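LYND (Lyngbya aestuarii, PDB 4V1T) probably catalyses the ATP- and Mg2+-dependent cyclodehydration of peptide residues to azoline heterocycles, as a YcaO-family enzyme. Local coordinates at residues B[576-581]-B[633-638]; B[568-573]-B[592-597]; B[603-608]-B[624-629]. One frame throughout, in Å; residues are numbered along the deposited sequence.

In the fold
All three contacts are largely buried and belong to one layered unit of the YcaO region, in which helices 576-587 and 630-649 lie on a three-stranded antiparallel sheet. Contact 1 joins the two helices through side chains alone. Contact 2 fixes the loop ahead of helix 576-587 to the outer strand 590-596 with one weak backbone bond, a water bridge and two aliphatic contacts. Contact 3, the hairpin of strands 605-612 and 621-626, is held by main-chain hydrogen bonds. Ile634 of contact 1 packs against Leu570 of contact 2 and Phe606 of contact 3, so the three share one hydrophobic interior. Arg636 of contact 1 binds ADP, and Phe624 of contact 3 lies near a magnesium ion.

Contact 1. Residues B[576-581]-B[633-638]; sequences PYFVQL and AILRAV. With ADP (adenosine-5'-diphosphate), chain L.
Helices 576-581 and 633-638 run nearly parallel, at 27° to each other, with their axes 11.1 Å apart, and only side chains bridge them. Phe578 lies at the centre. Its CG stands anti to the carbonyl carbon (chi1 -59°), which swings the ring tip onto the second helix, and Ile634 CG2 sits over one face in a CH-pi contact, 3.8 Å from the ring centroid. Ile634 CG2 is itself anti to the backbone N, so this methyl rather than CG1 meets the ring. Leu635 CD1 touches both aromatic rings at once, obliquely: it lies 3.7 Å from Tyr577 CD2 and 3.8 Å from Phe578 CE1. Tyr577, with CG anti to its backbone N, passes Val638, whose CG1 lies near the ring plane at the edge; its hydroxyl is hydrogen-bonded beyond the helix pair, to Leu379 O. One turn on, Leu581 CD2 and Val638 CG2 meet tip to tip at 3.3 Å, tighter than ordinary carbon contact. Val638 has CG1 in the crowded position between N and carbonyl carbon, which turns CG2 toward the leucine. From the same helix Arg636 bends at chi3 toward ADP, and its guanidinium holds the diphosphate through both terminal nitrogens, NH1 to O1A of the alpha phosphate and NH2 to the bridging O3A, each bond 2.7 Å; the second is almost straight at 172°. Leu592 of strand 590-596 touches both Leu581 and Val638. This is apolar helix-helix packing above a sheet, beside a YcaO nucleotide site to which one helix contributes an arginine.

Contact 2. Residues B[568-573]-B[592-597]; sequences VDLGSF and LWVLDL
Val594 has CG1 anti to the backbone N (chi1 176°) and CG2 anti to the carbonyl carbon; Val568 offers CG2, its branch anti to the carbonyl carbon, and Leu570 sets its CG likewise anti to the carbonyl carbon (chi1 -62°), so that Val594 receives one partner on each methyl. Its CG1 meets Val568 CG2 at 3.8 Å, the two side chains crossing obliquely, while its CG2 takes Leu570 CD2 at 4.0 Å, nearly at a right angle. Beside this apolar packing the backbones approach: Val568 N gives a weak, bent hydrogen bond to Val594 O (3.0 Å, 128°). One water completes the link, donating to Val568 O at 2.9 Å and accepting from Val594 N at 2.7 Å. Just beyond, the loop folds on itself in an Asx turn: Asp569 OD1 accepts from Gly571 N at 3.0 Å, the donor coming from above the carboxylate plane, and Ser572 OG donates to Asp569 O. Asp596 bonds Tyr689 OH through OD1 and makes a salt bridge to Arg565 through OD2. The loop touches strand 590-596 at Val568 and Leu570, then leads away to helix 576-587, with Leu570 against Phe578, Ile634 of helix 630-649 touching Val568 and Leu570, and Phe606 of strand 605-612 touching both valines.

Contact 3. Residues B[603-608]-B[624-629]; sequences IPAFAG and FGAHLD
Ile603 precedes the strand, with CG2 placed 3.5 Å from His627 O and CG1 4.1 Å from Leu628 CD2, the two side chains crossing obliquely. Pro604 follows, its ring edge pressed on the opposite backbone: CG lies 3.1 Å from His627 O and also faces Leu628 O. The carbonyl of Pro604 takes the first hydrogen bond between the two segments, from His627 N, which arrives nearly along the C=O axis. Ala605 and Ala626 form an antiparallel non-hydrogen-bonded pair, their CB atoms 3.8 Å apart, and Ala605 CA makes a CA-H...O contact with Gly625 O. At Phe606 the pairing becomes hydrogen-bonded. Its N donates to Gly625 O at 2.9 Å, almost straight at 161°, and its O accepts from Gly625 N at a longer 3.3 Å. The Phe606 ring projects to the face opposite the alanines, where it touches Ala633 and Ile634 of helix 630-649 and Val594 of the neighbouring strand 590-596. Ala607 pairs with Phe624, again without hydrogen bonds, and its CB meets the Phe624 ring at the edge, in plane, 3.9 Å from CD1. Phe624 lies on the face of the three alanines, against Glu551 and Val555 of helix 538-561, so helices cover both sides of the hairpin. At the far end of 624-629 the chain turns into a helix: Asp629 N donates to His627 ND1, close to the imidazole plane, and Asp629, at the N-cap, binds Thr631 N through OD1. This is an antiparallel beta hairpin, strand 605-612 central in the three-stranded sheet. It runs directly into helix 630-649, with the Phe624 side chain about 6 Å from a bound magnesium ion, beside the nucleotide site.

Contact 1. Residues B[576-581]-B[633-638]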
loop_
_atom_site.group_PDB
_atom_site.type_symbol
_atom_site.label_atom_id
_atom_site.label_comp_id
_atom_site.label_asym_id
_atom_site.label_seq_id
_atom_site.Cartn_x
_atom_site.Cartn_y
_atom_site.Cartn_z
ATOM N N PRO B 576 18.273 -23.309 -1.024
ATOM C CA PRO B 576 17.421 -24.037 -0.079
ATOM C C PRO B 576 15.935 -24.031 -0.476
ATOM O O PRO B 576 15.177 -24.889 -0.028
ATOM C CB PRO B 576 17.643 -23.279 1.230
ATOM C CG PRO B 576 17.924 -21.877 0.802
ATOM C CD PRO B 576 18.668 -21.985 -0.502
ATOM N N TYR B 577 15.545 -23.082 -1.325
ATOM C CA TYR B 577 14.145 -22.871 -1.668
ATOM C C TYR B 577 13.505 -24.050 -2.434
ATOM O O TYR B 577 12.340 -24.389 -2.214
ATOM C CB TYR B 577 14.009 -21.602 -2.508
ATOM C CG TYR B 577 12.603 -21.363 -3.021
ATOM C CD1 TYR B 577 11.670 -20.679 -2.247
ATOM C CD2 TYR B 577 12.209 -21.814 -4.274
ATOM C CE1 TYR B 577 10.386 -20.455 -2.707
ATOM C CE2 TYR B 577 10.924 -21.599 -4.745
ATOM C CZ TYR B 577 10.020 -20.914 -3.959
ATOM O OH TYR B 577 8.748 -20.682 -4.417
ATOM N N PHE B 578 14.255 -24.656 -3.345
ATOM C CA PHE B 578 13.731 -25.778 -4.116
ATOM C C PHE B 578 13.326 -26.920 -3.186
ATOM O O PHE B 578 12.247 -27.497 -3.330
ATOM C CB PHE B 578 14.761 -26.261 -5.138
ATOM C CG PHE B 578 15.196 -25.202 -6.115
ATOM C CD1 PHE B 578 14.337 -24.177 -6.487
ATOM C CD2 PHE B 578 16.466 -25.231 -6.663
ATOM C CE1 PHE B 578 14.736 -23.204 -7.379
ATOM C CE2 PHE B 578 16.868 -24.260 -7.561
ATOM C CZ PHE B 578 16.003 -23.245 -7.918
ATOM N N VAL B 579 14.189 -27.218 -2.219
ATOM C CA VAL B 579 13.953 -28.309 -1.293
ATOM C C VAL B 579 12.758 -28.018 -0.383
ATOM O O VAL B 579 11.923 -28.889 -0.138
ATOM C CB VAL B 579 15.187 -28.568 -0.425
ATOM C CG1 VAL B 579 14.901 -29.640 0.621
ATOM C CG2 VAL B 579 16.378 -28.996 -1.291
ATOM N N GLN B 580 12.685 -26.791 0.108
ATOM C CA GLN B 580 11.598 -26.370 0.972
ATOM C C GLN B 580 10.256 -26.446 0.268
ATOM O O GLN B 580 9.253 -26.811 0.868
ATOM C CB GLN B 580 11.828 -24.938 1.450
ATOM C CG GLN B 580 12.967 -24.784 2.439
ATOM C CD GLN B 580 13.287 -23.330 2.717
ATOM O OE1 GLN B 580 14.426 -22.897 2.553
ATOM N NE2 GLN B 580 12.283 -22.567 3.140
ATOM N N LEU B 581 10.237 -26.093 -1.011
ATOM C CA LEU B 581 8.992 -26.099 -1.771
ATOM C C LEU B 581 8.509 -27.515 -2.036
ATOM O O LEU B 581 7.309 -27.780 -1.952
ATOM C CB LEU B 581 9.153 -25.360 -3.091
ATOM C CG LEU B 581 7.855 -25.083 -3.853
ATOM C CD1 LEU B 581 6.927 -24.161 -3.070
ATOM C CD2 LEU B 581 8.173 -24.487 -5.198
ATOM N N ALA B 633 16.333 -20.303 -13.837
ATOM C CA ALA B 633 15.477 -21.015 -14.778
ATOM C C ALA B 633 14.552 -21.975 -14.030
ATOM O O ALA B 633 13.353 -22.017 -14.286
ATOM C CB ALA B 633 16.316 -21.763 -15.804
ATOM N N ILE B 634 15.118 -22.737 -13.101
ATOM C CA ILE B 634 14.330 -23.655 -12.291
ATOM C C ILE B 634 13.361 -22.858 -11.434
ATOM O O ILE B 634 12.221 -23.259 -11.229
ATOM C CB ILE B 634 15.227 -24.532 -11.389
ATOM C CG1 ILE B 634 16.137 -25.428 -12.245
ATOM C CG2 ILE B 634 14.380 -25.399 -10.461
ATOM C CD1 ILE B 634 17.272 -26.068 -11.473
ATOM N N LEU B 635 13.833 -21.722 -10.931
ATOM C CA LEU B 635 13.019 -20.849 -10.100
ATOM C C LEU B 635 11.794 -20.357 -10.865
ATOM O O LEU B 635 10.693 -20.320 -10.325
ATOM C CB LEU B 635 13.856 -19.662 -9.614
ATOM C CG LEU B 635 13.364 -18.870 -8.405
ATOM C CD1 LEU B 635 13.115 -19.778 -7.214
ATOM C CD2 LEU B 635 14.390 -17.800 -8.056
ATOM N N ARG B 636 11.995 -19.976 -12.123
ATOM C CA ARG B 636 10.900 -19.523 -12.965
ATOM C C ARG B 636 9.898 -20.645 -13.165
ATOM O O ARG B 636 8.698 -20.452 -13.010
ATOM C CB ARG B 636 11.413 -19.047 -14.321
ATOM C CG ARG B 636 12.134 -17.704 -14.273
ATOM C CD ARG B 636 12.400 -17.194 -15.685
ATOM N NE ARG B 636 11.160 -17.052 -16.441
ATOM C CZ ARG B 636 10.282 -16.061 -16.284
ATOM N NH1 ARG B 636 10.499 -15.094 -15.397
ATOM N NH2 ARG B 636 9.180 -16.036 -17.022
ATOM N N ALA B 637 10.409 -21.820 -13.513
ATOM C CA ALA B 637 9.568 -22.976 -13.786
ATOM C C ALA B 637 8.724 -23.335 -12.573
ATOM O O ALA B 637 7.505 -23.480 -12.656
ATOM C CB ALA B 637 10.428 -24.163 -14.199
ATOM N N VAL B 638 9.382 -23.458 -11.432
ATOM C CA VAL B 638 8.728 -23.976 -10.242
ATOM C C VAL B 638 7.780 -22.958 -9.607
ATOM O O VAL B 638 6.822 -23.350 -8.944
ATOM C CB VAL B 638 9.775 -24.452 -9.223
ATOM C CG1 VAL B 638 10.434 -23.270 -8.486
ATOM C CG2 VAL B 638 9.143 -25.400 -8.256
HETATM P PB ADP L . 6.130 -15.055 -17.618
HETATM O O1B ADP L . 6.458 -14.704 -19.047
HETATM O O2B ADP L . 6.394 -16.491 -17.270
HETATM O O3B ADP L . 4.784 -14.551 -17.196
HETATM P PA ADP L . 7.083 -13.492 -15.359
HETATM O O1A ADP L . 8.368 -13.653 -14.587
HETATM O O2A ADP L . 5.775 -13.886 -14.698
HETATM O O3A ADP L . 7.249 -14.221 -16.795
HETATM O "O5'" ADP L . 6.978 -11.961 -15.802
HETATM C "C5'" ADP L . 5.783 -11.435 -16.345
HETATM C "C4'" ADP L . 6.131 -10.158 -17.093
HETATM O "O4'" ADP L . 6.525 -9.139 -16.177
HETATM C "C3'" ADP L . 7.309 -10.358 -18.029
HETATM O "O3'" ADP L . 7.083 -9.580 -19.197
HETATM C "C2'" ADP L . 8.512 -9.813 -17.297
HETATM O "O2'" ADP L . 9.463 -9.209 -18.177
HETATM C "C1'" ADP L . 7.890 -8.771 -16.389
HETATM N N9 ADP L . 8.624 -8.676 -15.105
HETATM C C8 ADP L . 8.727 -9.637 -14.162
HETATM N N7 ADP L . 9.461 -9.195 -13.112
HETATM C C5 ADP L . 9.831 -7.935 -13.380
HETATM C C6 ADP L . 10.619 -6.893 -12.693
HETATM N N6 ADP L . 11.154 -7.159 -11.480
HETATM N N1 ADP L . 10.781 -5.704 -13.312
HETATM C C2 ADP L . 10.244 -5.451 -14.520
HETATM N N3 ADP L . 9.513 -6.358 -15.202
HETATM C C4 ADP L . 9.280 -7.593 -14.697
#

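Contact 2. Residues B[568-573]-B[592-597]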
loop_
_atom_site.group_PDB
_atom_site.type_symbol
_atom_site.label_atom_id
_atom_site.label_comp_id
_atom_site.label_asym_id
_atom_site.label_seq_id
_atom_site.Cartn_x
_atom_site.Cartn_y
_atom_site.Cartn_z
ATOM N N VAL B 568 16.043 -33.298 -12.277
ATOM C CA VAL B 568 17.055 -32.385 -11.751
ATOM C C VAL B 568 17.195 -32.581 -10.249
ATOM O O VAL B 568 16.219 -32.473 -9.511
ATOM C CB VAL B 568 16.692 -30.914 -12.049
ATOM C CG1 VAL B 568 17.777 -29.974 -11.542
ATOM C CG2 VAL B 568 16.480 -30.716 -13.547
ATOM N N ASP B 569 18.413 -32.878 -9.802
ATOM C CA ASP B 569 18.717 -32.929 -8.379
ATOM C C ASP B 569 18.705 -31.511 -7.829
ATOM O O ASP B 569 19.667 -30.751 -7.992
ATOM C CB ASP B 569 20.069 -33.591 -8.132
ATOM C CG ASP B 569 20.471 -33.578 -6.663
ATOM O OD1 ASP B 569 19.609 -33.353 -5.787
ATOM O OD2 ASP B 569 21.668 -33.790 -6.390
ATOM N N LEU B 570 17.606 -31.165 -7.171
ATOM C CA LEU B 570 17.413 -29.819 -6.666
ATOM C C LEU B 570 18.246 -29.557 -5.423
ATOM O O LEU B 570 18.337 -28.425 -4.978
ATOM C CB LEU B 570 15.936 -29.587 -6.366
ATOM C CG LEU B 570 15.013 -29.700 -7.584
ATOM C CD1 LEU B 570 13.558 -29.680 -7.152
ATOM C CD2 LEU B 570 15.279 -28.585 -8.582
ATOM N N GLY B 571 18.857 -30.603 -4.876
ATOM C CA GLY B 571 19.726 -30.460 -3.711
ATOM C C GLY B 571 21.186 -30.229 -4.073
ATOM O O GLY B 571 22.063 -30.342 -3.213
ATOM N N SER B 572 21.451 -29.900 -5.338
ATOM C CA SER B 572 22.822 -29.664 -5.816
ATOM C C SER B 572 23.057 -28.237 -6.313
ATOM O O SER B 572 24.133 -27.925 -6.810
ATOM C CB SER B 572 23.174 -30.661 -6.928
ATOM O OG SER B 572 22.452 -30.399 -8.121
ATOM N N PHE B 573 22.058 -27.372 -6.170
ATOM C CA PHE B 573 22.153 -25.988 -6.649
ATOM C C PHE B 573 22.446 -24.964 -5.549
ATOM O O PHE B 573 22.520 -23.758 -5.798
ATOM C CB PHE B 573 20.864 -25.617 -7.374
ATOM C CG PHE B 573 20.752 -26.236 -8.729
ATOM C CD1 PHE B 573 20.203 -27.503 -8.885
ATOM C CD2 PHE B 573 21.223 -25.566 -9.846
ATOM C CE1 PHE B 573 20.114 -28.079 -10.135
ATOM C CE2 PHE B 573 21.140 -26.138 -11.094
ATOM C CZ PHE B 573 20.584 -27.398 -11.240
ATOM N N LEU B 592 6.432 -32.827 -6.383
ATOM C CA LEU B 592 7.007 -31.817 -7.261
ATOM C C LEU B 592 8.401 -32.224 -7.707
ATOM O O LEU B 592 9.270 -32.522 -6.883
ATOM C CB LEU B 592 7.059 -30.469 -6.548
ATOM C CG LEU B 592 7.720 -29.320 -7.313
ATOM C CD1 LEU B 592 6.910 -28.943 -8.535
ATOM C CD2 LEU B 592 7.895 -28.123 -6.391
ATOM N N TRP B 593 8.607 -32.234 -9.017
ATOM C CA TRP B 593 9.911 -32.525 -9.587
ATOM C C TRP B 593 10.151 -31.649 -10.801
ATOM O O TRP B 593 9.232 -31.001 -11.297
ATOM C CB TRP B 593 10.024 -34.009 -9.954
ATOM C CG TRP B 593 9.070 -34.452 -11.006
ATOM C CD1 TRP B 593 9.302 -34.519 -12.347
ATOM C CD2 TRP B 593 7.726 -34.894 -10.808
ATOM N NE1 TRP B 593 8.192 -34.985 -12.997
ATOM C CE2 TRP B 593 7.207 -35.224 -12.075
ATOM C CE3 TRP B 593 6.911 -35.052 -9.680
ATOM C CZ2 TRP B 593 5.903 -35.691 -12.250
ATOM C CZ3 TRP B 593 5.615 -35.515 -9.856
ATOM C CH2 TRP B 593 5.127 -35.836 -11.137
ATOM N N VAL B 594 11.390 -31.649 -11.281
ATOM C CA VAL B 594 11.786 -30.810 -12.406
ATOM C C VAL B 594 12.464 -31.632 -13.496
ATOM O O VAL B 594 13.267 -32.518 -13.198
ATOM C CB VAL B 594 12.728 -29.682 -11.936
ATOM C CG1 VAL B 594 13.230 -28.851 -13.110
ATOM C CG2 VAL B 594 12.016 -28.797 -10.932
ATOM N N LEU B 595 12.139 -31.320 -14.753
ATOM C CA LEU B 595 12.768 -31.961 -15.916
ATOM C C LEU B 595 13.687 -31.002 -16.673
ATOM O O LEU B 595 13.412 -29.812 -16.757
ATOM C CB LEU B 595 11.705 -32.483 -16.883
ATOM C CG LEU B 595 10.686 -33.483 -16.354
ATOM C CD1 LEU B 595 9.760 -33.869 -17.483
ATOM C CD2 LEU B 595 11.348 -34.712 -15.750
ATOM N N ASP B 596 14.765 -31.533 -17.231
ATOM C CA ASP B 596 15.682 -30.739 -18.044
ATOM C C ASP B 596 15.205 -30.695 -19.500
ATOM O O ASP B 596 15.018 -31.734 -20.116
ATOM C CB ASP B 596 17.094 -31.319 -17.977
ATOM C CG ASP B 596 18.051 -30.628 -18.932
ATOM O OD1 ASP B 596 18.621 -29.590 -18.545
ATOM O OD2 ASP B 596 18.223 -31.114 -20.072
ATOM N N LEU B 597 15.025 -29.486 -20.027
ATOM C CA LEU B 597 14.597 -29.263 -21.408
ATOM C C LEU B 597 15.691 -28.583 -22.242
ATOM O O LEU B 597 15.465 -28.188 -23.394
ATOM C CB LEU B 597 13.327 -28.406 -21.417
ATOM C CG LEU B 597 11.975 -29.109 -21.488
ATOM C CD1 LEU B 597 11.934 -30.392 -20.668
ATOM C CD2 LEU B 597 10.880 -28.154 -21.034
HETATM O O HOH W 1 13.372 -32.984 -9.956
#

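Contact 3. Residues B[603-608]-B[624-629]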
loop_
_atom_site.group_PDB
_atom_site.type_symbol
_atom_site.label_atom_id
_atom_site.label_comp_id
_atom_site.label_asym_id
_atom_site.label_seq_id
_atom_site.Cartn_x
_atom_site.Cartn_y
_atom_site.Cartn_z
ATOM N N ILE B 603 21.192 -23.209 -23.418
ATOM C CA ILE B 603 20.673 -22.315 -22.392
ATOM C C ILE B 603 19.727 -23.110 -21.507
ATOM O O ILE B 603 18.755 -23.665 -21.998
ATOM C CB ILE B 603 19.924 -21.116 -23.004
ATOM C CG1 ILE B 603 20.874 -20.305 -23.902
ATOM C CG2 ILE B 603 19.341 -20.242 -21.900
ATOM C CD1 ILE B 603 20.200 -19.186 -24.676
ATOM N N PRO B 604 20.000 -23.165 -20.194
ATOM C CA PRO B 604 19.185 -24.056 -19.372
ATOM C C PRO B 604 17.695 -23.726 -19.401
ATOM O O PRO B 604 17.291 -22.579 -19.233
ATOM C CB PRO B 604 19.759 -23.887 -17.963
ATOM C CG PRO B 604 20.705 -22.753 -18.019
ATOM C CD PRO B 604 21.079 -22.512 -19.433
ATOM N N ALA B 605 16.896 -24.758 -19.622
ATOM C CA ALA B 605 15.458 -24.634 -19.686
ATOM C C ALA B 605 14.876 -25.821 -18.950
ATOM O O ALA B 605 15.383 -26.942 -19.063
ATOM C CB ALA B 605 14.985 -24.614 -21.132
ATOM N N PHE B 606 13.813 -25.580 -18.198
ATOM C CA PHE B 606 13.250 -26.619 -17.358
ATOM C C PHE B 606 11.732 -26.663 -17.387
ATOM O O PHE B 606 11.074 -25.677 -17.711
ATOM C CB PHE B 606 13.729 -26.419 -15.924
ATOM C CG PHE B 606 15.217 -26.483 -15.775
ATOM C CD1 PHE B 606 15.848 -27.695 -15.536
ATOM C CD2 PHE B 606 15.984 -25.336 -15.877
ATOM C CE1 PHE B 606 17.223 -27.759 -15.396
ATOM C CE2 PHE B 606 17.359 -25.393 -15.735
ATOM C CZ PHE B 606 17.980 -26.604 -15.500
ATOM N N ALA B 607 11.194 -27.827 -17.044
ATOM C CA ALA B 607 9.767 -27.993 -16.811
ATOM C C ALA B 607 9.541 -28.463 -15.381
ATOM O O ALA B 607 10.058 -29.497 -14.970
ATOM C CB ALA B 607 9.184 -28.990 -17.785
ATOM N N GLY B 608 8.781 -27.687 -14.621
ATOM C CA GLY B 608 8.298 -28.127 -13.327
ATOM C C GLY B 608 7.033 -28.937 -13.535
ATOM O O GLY B 608 6.189 -28.563 -14.331
ATOM N N PHE B 624 7.118 -23.621 -16.765
ATOM C CA PHE B 624 8.373 -23.591 -17.509
ATOM C C PHE B 624 9.189 -22.353 -17.209
ATOM O O PHE B 624 8.667 -21.343 -16.721
ATOM C CB PHE B 624 8.093 -23.624 -19.001
ATOM C CG PHE B 624 7.015 -24.567 -19.389
ATOM C CD1 PHE B 624 7.195 -25.926 -19.264
ATOM C CD2 PHE B 624 5.821 -24.090 -19.905
ATOM C CE1 PHE B 624 6.201 -26.798 -19.644
ATOM C CE2 PHE B 624 4.825 -24.951 -20.288
ATOM C CZ PHE B 624 5.016 -26.308 -20.163
ATOM N N GLY B 625 10.474 -22.440 -17.519
ATOM C CA GLY B 625 11.389 -21.332 -17.329
ATOM C C GLY B 625 12.707 -21.619 -18.016
ATOM O O GLY B 625 13.161 -22.760 -18.058
ATOM N N ALA B 626 13.308 -20.581 -18.578
ATOM C CA ALA B 626 14.638 -20.675 -19.147
ATOM C C ALA B 626 15.398 -19.408 -18.805
ATOM O O ALA B 626 14.819 -18.329 -18.725
ATOM C CB ALA B 626 14.573 -20.869 -20.662
ATOM N N HIS B 627 16.698 -19.554 -18.585
ATOM C CA HIS B 627 17.543 -18.432 -18.203
ATOM C C HIS B 627 18.988 -18.864 -18.376
ATOM O O HIS B 627 19.260 -20.061 -18.444
ATOM C CB HIS B 627 17.270 -18.031 -16.751
ATOM C CG HIS B 627 17.691 -16.634 -16.420
ATOM N ND1 HIS B 627 18.912 -16.339 -15.854
ATOM C CD2 HIS B 627 17.050 -15.453 -16.566
ATOM C CE1 HIS B 627 19.006 -15.035 -15.667
ATOM N NE2 HIS B 627 17.890 -14.473 -16.093
ATOM N N LEU B 628 19.911 -17.912 -18.481
ATOM C CA LEU B 628 21.319 -18.270 -18.583
ATOM C C LEU B 628 21.754 -18.941 -17.279
ATOM O O LEU B 628 22.565 -19.862 -17.280
ATOM C CB LEU B 628 22.181 -17.041 -18.903
ATOM C CG LEU B 628 22.103 -16.528 -20.354
ATOM C CD1 LEU B 628 22.879 -15.232 -20.517
ATOM C CD2 LEU B 628 22.616 -17.563 -21.347
ATOM N N ASP B 629 21.179 -18.480 -16.177
ATOM C CA ASP B 629 21.443 -19.029 -14.851
ATOM C C ASP B 629 20.429 -20.125 -14.551
ATOM O O ASP B 629 19.242 -19.835 -14.408
ATOM C CB ASP B 629 21.351 -17.927 -13.793
ATOM C CG ASP B 629 21.781 -18.396 -12.410
ATOM O OD1 ASP B 629 21.844 -19.620 -12.167
ATOM O OD2 ASP B 629 22.057 -17.527 -11.554
#